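Local coordinates for glucose dehydrogenase (Serratia sp. FS14, PDB 7CDY), which is a beta-propeller protein of the glucose/sorbosone dehydrogenase family that binds a calcium ion, at residues W261-F272 with L285-I296. Residues are numbered along the deposited sequence; the frame is centred on the assembly and turned at random. Where two conformers were deposited one is given.
Sequences WRVSPGLSGMAF and LFIGALAQKALI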
# COMPACT_ATOMS: atom_id res chain seq x y z
N TRP A 261 -3.50 3.28 16.84
CA TRP A 261 -4.25 4.51 17.02
C TRP A 261 -5.68 4.15 17.41
O TRP A 261 -6.46 3.67 16.58
CB TRP A 261 -4.29 5.31 15.72
CG TRP A 261 -3.01 5.99 15.32
CD1 TRP A 261 -2.72 7.32 15.45
CD2 TRP A 261 -1.89 5.39 14.66
NE1 TRP A 261 -1.47 7.57 14.93
CE2 TRP A 261 -0.94 6.41 14.44
CE3 TRP A 261 -1.58 4.09 14.23
CZ2 TRP A 261 0.28 6.17 13.82
CZ3 TRP A 261 -0.36 3.86 13.62
CH2 TRP A 261 0.55 4.89 13.42
N ARG A 262 -6.03 4.40 18.67
CA ARG A 262 -7.40 4.11 19.10
C ARG A 262 -8.43 4.95 18.35
O ARG A 262 -9.53 4.48 18.08
CB ARG A 262 -7.53 4.28 20.61
CG ARG A 262 -6.82 3.17 21.37
CD ARG A 262 -6.95 3.38 22.88
NE ARG A 262 -6.33 2.30 23.64
CZ ARG A 262 -6.91 1.12 23.86
NH1 ARG A 262 -6.27 0.20 24.57
NH2 ARG A 262 -8.11 0.86 23.36
N VAL A 263 -8.07 6.17 17.97
CA VAL A 263 -8.89 6.97 17.06
C VAL A 263 -8.21 6.94 15.70
O VAL A 263 -7.05 7.34 15.57
CB VAL A 263 -9.07 8.41 17.58
CG1 VAL A 263 -9.98 9.21 16.64
CG2 VAL A 263 -9.64 8.40 19.01
N SER A 264 -8.91 6.41 14.69
CA SER A 264 -8.28 6.15 13.39
C SER A 264 -7.99 7.41 12.59
O SER A 264 -8.92 8.14 12.26
CB SER A 264 -9.17 5.26 12.54
OG SER A 264 -9.34 3.99 13.11
N PRO A 265 -6.73 7.67 12.23
CA PRO A 265 -6.48 8.74 11.24
C PRO A 265 -6.85 8.35 9.82
O PRO A 265 -7.02 9.24 8.98
CB PRO A 265 -4.97 8.99 11.36
CG PRO A 265 -4.54 8.30 12.65
CD PRO A 265 -5.48 7.13 12.77
N GLY A 266 -6.99 7.04 9.54
CA GLY A 266 -7.18 6.56 8.19
C GLY A 266 -5.85 6.41 7.48
O GLY A 266 -5.61 7.06 6.46
N LEU A 267 -4.97 5.55 7.99
CA LEU A 267 -3.60 5.46 7.49
C LEU A 267 -3.56 5.03 6.03
O LEU A 267 -4.20 4.05 5.64
CB LEU A 267 -2.81 4.45 8.31
CG LEU A 267 -2.84 4.56 9.84
CD1 LEU A 267 -2.00 3.45 10.44
CD2 LEU A 267 -2.38 5.93 10.33
N SER A 268 -2.77 5.75 5.24
CA SER A 268 -2.65 5.45 3.82
C SER A 268 -1.31 5.96 3.32
O SER A 268 -1.01 7.15 3.47
CB SER A 268 -3.78 6.12 3.05
OG SER A 268 -3.81 5.69 1.70
N GLY A 269 -0.52 5.08 2.71
CA GLY A 269 0.79 5.49 2.24
C GLY A 269 1.82 5.44 3.35
O GLY A 269 1.51 5.70 4.52
N MET A 270 3.06 5.09 3.02
CA MET A 270 4.10 5.09 4.03
C MET A 270 5.46 5.13 3.36
O MET A 270 5.68 4.46 2.35
CB MET A 270 4.00 3.91 5.02
CG MET A 270 4.55 2.59 4.51
SD MET A 270 4.35 1.18 5.64
CE MET A 270 5.40 1.63 7.02
N ALA A 271 6.36 5.92 3.93
CA ALA A 271 7.71 6.08 3.42
C ALA A 271 8.67 6.38 4.56
O ALA A 271 8.38 7.25 5.39
CB ALA A 271 7.79 7.22 2.39
N PHE A 272 9.80 5.69 4.59
CA PHE A 272 10.90 6.00 5.49
C PHE A 272 11.78 7.07 4.86
O PHE A 272 12.10 7.01 3.67
CB PHE A 272 11.75 4.75 5.72
CG PHE A 272 11.04 3.63 6.42
CD1 PHE A 272 11.02 3.55 7.81
CD2 PHE A 272 10.42 2.61 5.69
CE1 PHE A 272 10.39 2.49 8.45
CE2 PHE A 272 9.77 1.57 6.33
CZ PHE A 272 9.76 1.51 7.70
N LEU A 285 9.40 7.89 9.88
CA LEU A 285 8.47 7.17 9.02
C LEU A 285 7.26 8.07 8.80
O LEU A 285 6.65 8.53 9.77
CB LEU A 285 8.04 5.86 9.70
CG LEU A 285 6.92 5.08 9.03
CD1 LEU A 285 7.33 4.70 7.62
CD2 LEU A 285 6.57 3.84 9.85
N PHE A 286 6.95 8.35 7.55
CA PHE A 286 5.84 9.23 7.21
C PHE A 286 4.65 8.41 6.71
O PHE A 286 4.82 7.49 5.90
CB PHE A 286 6.28 10.22 6.13
CG PHE A 286 7.22 11.27 6.63
CD1 PHE A 286 8.60 11.06 6.64
CD2 PHE A 286 6.74 12.46 7.11
CE1 PHE A 286 9.46 12.03 7.10
CE2 PHE A 286 7.59 13.45 7.57
CZ PHE A 286 8.96 13.23 7.56
N ILE A 287 3.45 8.76 7.18
CA ILE A 287 2.23 8.01 6.88
C ILE A 287 1.12 9.00 6.58
O ILE A 287 0.93 9.97 7.32
CB ILE A 287 1.84 7.13 8.08
CG1 ILE A 287 2.91 6.05 8.33
CG2 ILE A 287 0.45 6.52 7.87
CD1 ILE A 287 2.74 5.32 9.66
N GLY A 288 0.37 8.79 5.50
CA GLY A 288 -0.75 9.67 5.21
C GLY A 288 -1.95 9.36 6.08
O GLY A 288 -2.16 8.23 6.53
N ALA A 289 -2.76 10.40 6.33
CA ALA A 289 -4.04 10.26 7.02
C ALA A 289 -5.15 10.72 6.08
O ALA A 289 -5.17 11.89 5.67
CB ALA A 289 -4.07 11.05 8.34
N LEU A 290 -6.04 9.79 5.72
CA LEU A 290 -7.19 10.14 4.89
C LEU A 290 -8.26 10.87 5.70
O LEU A 290 -8.61 12.02 5.41
CB LEU A 290 -7.78 8.88 4.24
CG LEU A 290 -6.88 8.17 3.23
CD1 LEU A 290 -7.41 6.75 2.96
CD2 LEU A 290 -6.81 8.94 1.93
N ALA A 291 -8.79 10.22 6.74
CA ALA A 291 -9.90 10.80 7.49
C ALA A 291 -9.48 12.06 8.23
O ALA A 291 -10.25 13.03 8.28
CB ALA A 291 -10.48 9.77 8.45
N GLN A 292 -8.28 12.07 8.80
CA GLN A 292 -7.81 13.24 9.53
C GLN A 292 -7.08 14.26 8.65
O GLN A 292 -6.67 15.31 9.16
CB GLN A 292 -6.96 12.84 10.75
CG GLN A 292 -7.83 12.33 11.90
CD GLN A 292 -7.03 11.78 13.06
OE1 GLN A 292 -5.82 11.98 13.14
NE2 GLN A 292 -7.70 11.07 13.96
N LYS A 293 -6.93 13.99 7.36
CA LYS A 293 -6.47 14.97 6.37
C LYS A 293 -5.13 15.59 6.78
O LYS A 293 -4.99 16.80 6.96
CB LYS A 293 -7.53 16.05 6.11
CG LYS A 293 -8.85 15.50 5.61
CD LYS A 293 -9.89 16.59 5.43
CE LYS A 293 -11.21 16.00 4.95
NZ LYS A 293 -12.23 17.06 4.71
N ALA A 294 -4.14 14.73 6.95
CA ALA A 294 -2.86 15.17 7.50
C ALA A 294 -1.76 14.18 7.12
O ALA A 294 -2.01 13.12 6.53
CB ALA A 294 -2.93 15.34 9.02
N LEU A 295 -0.54 14.56 7.46
CA LEU A 295 0.63 13.71 7.30
C LEU A 295 1.20 13.42 8.68
O LEU A 295 1.42 14.35 9.47
CB LEU A 295 1.67 14.43 6.44
CG LEU A 295 2.98 13.69 6.18
CD1 LEU A 295 2.75 12.43 5.34
CD2 LEU A 295 3.96 14.63 5.48
N ILE A 296 1.41 12.15 8.99
CA ILE A 296 1.93 11.70 10.27
C ILE A 296 3.42 11.45 10.13
O ILE A 296 3.85 10.81 9.16
CB ILE A 296 1.20 10.42 10.72
CG1 ILE A 296 -0.28 10.70 10.93
CG2 ILE A 296 1.85 9.84 11.96
CD1 ILE A 296 -1.13 9.44 11.01
O HOH W 1 -5.84 9.82 15.79
O HOH W 2 -10.58 10.49 13.21
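Leu285 reaches across to strand 267-272 and sets its CD1 methyl over the face of the Phe272 ring, close to the centre, a CH-pi contact in which CD1 stands 3.8 Å from the ring centroid and 8° off its normal. CB and CG serve as the stem, and CG, anti to the backbone N (chi1 172°), carries the fork toward strand 267-272. There CD1 meets the ring, Ala271 O at 3.5 Å and the Met270 CE methyl, which CD2 touches as well. Leucine suits the place because its two methyls can meet a ring face and the methionine methyl at once. Farther along this face, Leu267 CD2 lies 3.8 Å from Ile287 CG2 and equally close to Ile296 CD1.

The backbones pair antiparallel. Ala271 and Phe286 exchange two bonds, the one from Phe286 N to Ala271 O nearly straight at 176°. Gly288 suits its place because Ser268 O occupies the space where a side chain would begin. Past the strand end, Leu290 N binds Gly266 O and Gln292 N binds Pro265 O. The Gln292 amide lies along Pro265; its NE2 donates to two waters, held by Val263 O and Ser264 O, while OE1 accepts from Arg310.

Strand 267-273 is an outermost strand of a four-stranded antiparallel sheet, consistent with one blade of the beta-propeller, continued by 284-289, 294-301 and 304-311, and its Met270 and Leu267 side chains pack on strand 205-210 of another sheet.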